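Local coordinates for protein S-adenosylmethionine tRNA ribosyltransferase (Rhodococcus sp., PDB 2NS0) that is of unknown function, possibly related to S-adenosylmethionine tRNA ribosyltransferases, and probably adopts a winged-helix-like fold of the helix-turn-helix clan, at residues Ser24-Asp29 with Pro76-Trp81. Sequence-based numbering, arbitrary orientation.
Sequences SICPSD and PIRIRW
Ile-25 and Ile-79 form a single antiparallel, hydrogen-bonded bridge that uses both N-H groups and both carbonyls. Ile-25 N gives to Ile-79 O at 2.9 Å, and Ile-79 N to Ile-25 O at 2.7 Å. The Arg-78 chain bends at chi2 and chi3 (-53° and -62°), which set CD and NE so that it turns back toward Ser-24. Its NE donates a hydrogen bond to Ser-24 OG at 2.7 Å (162° at the hydrogen), the oxygen lying in the guanidinium plane. NH2 adds two weak, bent hydrogen bonds, to Ser-24 O at 3.1 Å and to Ser-24 OG, while one guanidinium face lies over Ile-25 O and Cys-26 N. A water links NH2 to Asp-29 OD2; that oxygen also accepts from N of Cys-26, the N-cap residue, at 3.1 Å from above the carboxylate plane. An alanine in place of Arg-78 would remove these donors and is likely to leave the Ser-24 hydroxyl freer to turn and the water less firmly placed. Apolar contact continues toward the start of the helix, where Pro-27 CG meets Ile-77 CG1 at 3.7 Å, the side chains crossing at about a right angle. The bridge joins the segment leading into helix 27-34 to strand 78-81, which pairs on its other side with strand 59-63 (Arg-78 with Thr-62, Arg-80 with Glu-60); Ile-25 packs on helix 5-18, and Pro-27 and Ile-79 on helix 43-55.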
ATOM      1  N   SER A  24       3.146   1.061   9.813  1.00 21.04           N
ATOM      2  CA  SER A  24       3.050   0.810   8.405  1.00 19.94           C
ATOM      3  C   SER A  24       2.332  -0.518   8.169  1.00 19.92           C
ATOM      4  O   SER A  24       2.071  -1.276   9.111  1.00 19.23           O
ATOM      5  CB  SER A  24       4.432   0.805   7.766  1.00 19.47           C
ATOM      6  OG  SER A  24       5.129  -0.358   8.156  1.00 21.24           O
ATOM      7  N   ILE A  25       1.976  -0.745   6.892  1.00 18.71           N
ATOM      8  CA  ILE A  25       1.328  -1.949   6.419  1.00 17.15           C
ATOM      9  C   ILE A  25       2.165  -2.439   5.279  1.00 16.61           C
ATOM     10  O   ILE A  25       3.061  -1.742   4.824  1.00 15.49           O
ATOM     11  CB  ILE A  25      -0.172  -1.734   5.945  1.00 17.49           C
ATOM     12  CG1 ILE A  25      -0.275  -0.744   4.767  1.00 16.05           C
ATOM     13  CG2 ILE A  25      -1.075  -1.352   7.149  1.00 16.62           C
ATOM     14  CD1 ILE A  25      -1.674  -0.633   4.151  1.00 17.54           C
ATOM     15  N   CYS A  26       1.878  -3.651   4.832  1.00 15.83           N
ATOM     16  CA  CYS A  26       2.551  -4.202   3.665  1.00 15.81           C
ATOM     17  C   CYS A  26       1.464  -4.507   2.636  1.00 15.86           C
ATOM     18  O   CYS A  26       0.251  -4.531   2.964  1.00 15.14           O
ATOM     19  CB  CYS A  26       3.343  -5.468   4.046  1.00 15.06           C
ATOM     20  SG  CYS A  26       2.330  -6.753   4.801  1.00 18.49           S
ATOM     21  N   PRO A  27       1.869  -4.686   1.376  1.00 15.73           N
ATOM     22  CA  PRO A  27       0.901  -4.986   0.305  1.00 15.83           C
ATOM     23  C   PRO A  27       0.004  -6.212   0.601  1.00 16.75           C
ATOM     24  O   PRO A  27      -1.178  -6.183   0.306  1.00 17.23           O
ATOM     25  CB  PRO A  27       1.799  -5.275  -0.918  1.00 15.72           C
ATOM     26  CG  PRO A  27       3.060  -4.527  -0.648  1.00 15.94           C
ATOM     27  CD  PRO A  27       3.249  -4.544   0.878  1.00 14.96           C
ATOM     28  N   SER A  28       0.544  -7.267   1.199  1.00 17.63           N
ATOM     29  CA  SER A  28      -0.304  -8.410   1.541  1.00 17.33           C
ATOM     30  C   SER A  28      -1.419  -8.077   2.543  1.00 17.88           C
ATOM     31  O   SER A  28      -2.453  -8.717   2.505  1.00 17.09           O
ATOM     32  CB  SER A  28       0.509  -9.663   1.955  1.00 18.11           C
ATOM     33  OG  SER A  28       1.043  -9.601   3.288  1.00 18.11           O
ATOM     34  N   ASP A  29      -1.224  -7.089   3.419  1.00 17.59           N
ATOM     35  CA  ASP A  29      -2.284  -6.662   4.345  1.00 18.82           C
ATOM     36  C   ASP A  29      -3.487  -6.125   3.540  1.00 19.10           C
ATOM     37  O   ASP A  29      -4.638  -6.401   3.879  1.00 19.34           O
ATOM     38  CB  ASP A  29      -1.810  -5.515   5.264  1.00 17.99           C
ATOM     39  CG  ASP A  29      -0.816  -5.958   6.353  1.00 17.75           C
ATOM     40  OD1 ASP A  29      -0.779  -7.141   6.775  1.00 15.64           O
ATOM     41  OD2 ASP A  29      -0.074  -5.082   6.816  1.00 17.94           O
ATOM     42  N   PRO A  76       9.781  -7.213  -0.572  1.00 22.15           N
ATOM     43  CA  PRO A  76       8.959  -6.638   0.482  1.00 21.14           C
ATOM     44  C   PRO A  76       9.169  -5.145   0.727  1.00 19.85           C
ATOM     45  O   PRO A  76      10.303  -4.662   0.808  1.00 20.18           O
ATOM     46  CB  PRO A  76       9.334  -7.469   1.726  1.00 21.61           C
ATOM     47  CG  PRO A  76       9.752  -8.789   1.187  1.00 22.86           C
ATOM     48  CD  PRO A  76      10.467  -8.443  -0.107  1.00 22.07           C
ATOM     49  N   ILE A  77       8.057  -4.436   0.844  1.00 17.20           N
ATOM     50  CA  ILE A  77       8.073  -3.020   1.046  1.00 16.98           C
ATOM     51  C   ILE A  77       7.075  -2.693   2.167  1.00 16.81           C
ATOM     52  O   ILE A  77       6.240  -3.533   2.533  1.00 17.01           O
ATOM     53  CB  ILE A  77       7.674  -2.248  -0.245  1.00 16.94           C
ATOM     54  CG1 ILE A  77       6.252  -2.711  -0.727  1.00 18.49           C
ATOM     55  CG2 ILE A  77       8.821  -2.365  -1.326  1.00 16.37           C
ATOM     56  CD1 ILE A  77       5.569  -1.937  -1.879  1.00 16.09           C
ATOM     57  N   ARG A  78       7.175  -1.480   2.703  1.00 17.35           N
ATOM     58  CA  ARG A  78       6.245  -0.997   3.744  1.00 17.42           C
ATOM     59  C   ARG A  78       5.461   0.190   3.211  1.00 17.34           C
ATOM     60  O   ARG A  78       5.975   0.933   2.385  1.00 16.20           O
ATOM     61  CB  ARG A  78       7.026  -0.547   4.988  1.00 18.11           C
ATOM     62  CG  ARG A  78       7.883  -1.624   5.662  1.00 17.26           C
ATOM     63  CD  ARG A  78       7.065  -2.883   5.995  1.00 17.40           C
ATOM     64  NE  ARG A  78       5.953  -2.653   6.938  1.00 13.52           N
ATOM     65  CZ  ARG A  78       5.157  -3.636   7.360  1.00 14.47           C
ATOM     66  NH1 ARG A  78       5.350  -4.870   6.927  1.00 15.21           N
ATOM     67  NH2 ARG A  78       4.172  -3.414   8.211  1.00 16.52           N
ATOM     68  N   ILE A  79       4.217   0.373   3.670  1.00 17.81           N
ATOM     69  CA  ILE A  79       3.414   1.566   3.282  1.00 17.49           C
ATOM     70  C   ILE A  79       3.010   2.347   4.519  1.00 18.02           C
ATOM     71  O   ILE A  79       2.485   1.757   5.446  1.00 18.23           O
ATOM     72  CB  ILE A  79       2.122   1.175   2.477  1.00 17.52           C
ATOM     73  CG1 ILE A  79       2.468   0.228   1.310  1.00 18.52           C
ATOM     74  CG2 ILE A  79       1.370   2.403   1.992  1.00 17.20           C
ATOM     75  CD1 ILE A  79       1.209  -0.580   0.740  1.00 18.94           C
ATOM     76  N   ARG A  80       3.268   3.658   4.531  1.00 17.09           N
ATOM     77  CA  ARG A  80       3.006   4.528   5.687  1.00 17.66           C
ATOM     78  C   ARG A  80       2.373   5.843   5.213  1.00 17.71           C
ATOM     79  O   ARG A  80       2.585   6.285   4.063  1.00 18.07           O
ATOM     80  CB  ARG A  80       4.326   4.845   6.463  1.00 16.55           C
ATOM     81  CG  ARG A  80       5.285   5.784   5.704  1.00 15.73           C
ATOM     82  CD  ARG A  80       6.702   5.669   6.224  1.00 19.51           C
ATOM     83  NE  ARG A  80       7.546   6.760   5.732  1.00 20.27           N
ATOM     84  CZ  ARG A  80       8.839   6.933   6.012  1.00 21.23           C
ATOM     85  NH1 ARG A  80       9.540   6.081   6.803  1.00 15.87           N
ATOM     86  NH2 ARG A  80       9.427   7.995   5.495  1.00 18.25           N
ATOM     87  N   TRP A  81       1.582   6.462   6.080  1.00 18.88           N
ATOM     88  CA  TRP A  81       1.169   7.854   5.873  1.00 18.55           C
ATOM     89  C   TRP A  81       2.423   8.717   5.753  1.00 20.04           C
ATOM     90  O   TRP A  81       3.397   8.542   6.501  1.00 19.68           O
ATOM     91  CB  TRP A  81       0.387   8.330   7.089  1.00 19.60           C
ATOM     92  CG  TRP A  81      -1.009   7.770   7.268  1.00 17.44           C
ATOM     93  CD1 TRP A  81      -1.539   7.245   8.420  1.00 18.04           C
ATOM     94  CD2 TRP A  81      -2.051   7.699   6.274  1.00 18.06           C
ATOM     95  NE1 TRP A  81      -2.832   6.882   8.213  1.00 16.88           N
ATOM     96  CE2 TRP A  81      -3.177   7.137   6.902  1.00 17.15           C
ATOM     97  CE3 TRP A  81      -2.141   8.085   4.917  1.00 15.66           C
ATOM     98  CZ2 TRP A  81      -4.414   6.943   6.226  1.00 19.93           C
ATOM     99  CZ3 TRP A  81      -3.343   7.888   4.241  1.00 19.68           C
ATOM    100  CH2 TRP A  81      -4.474   7.313   4.900  1.00 18.64           C
TER
HETATM  101  O   HOH W   1       1.793  -5.269   8.525  1.00 22.42           O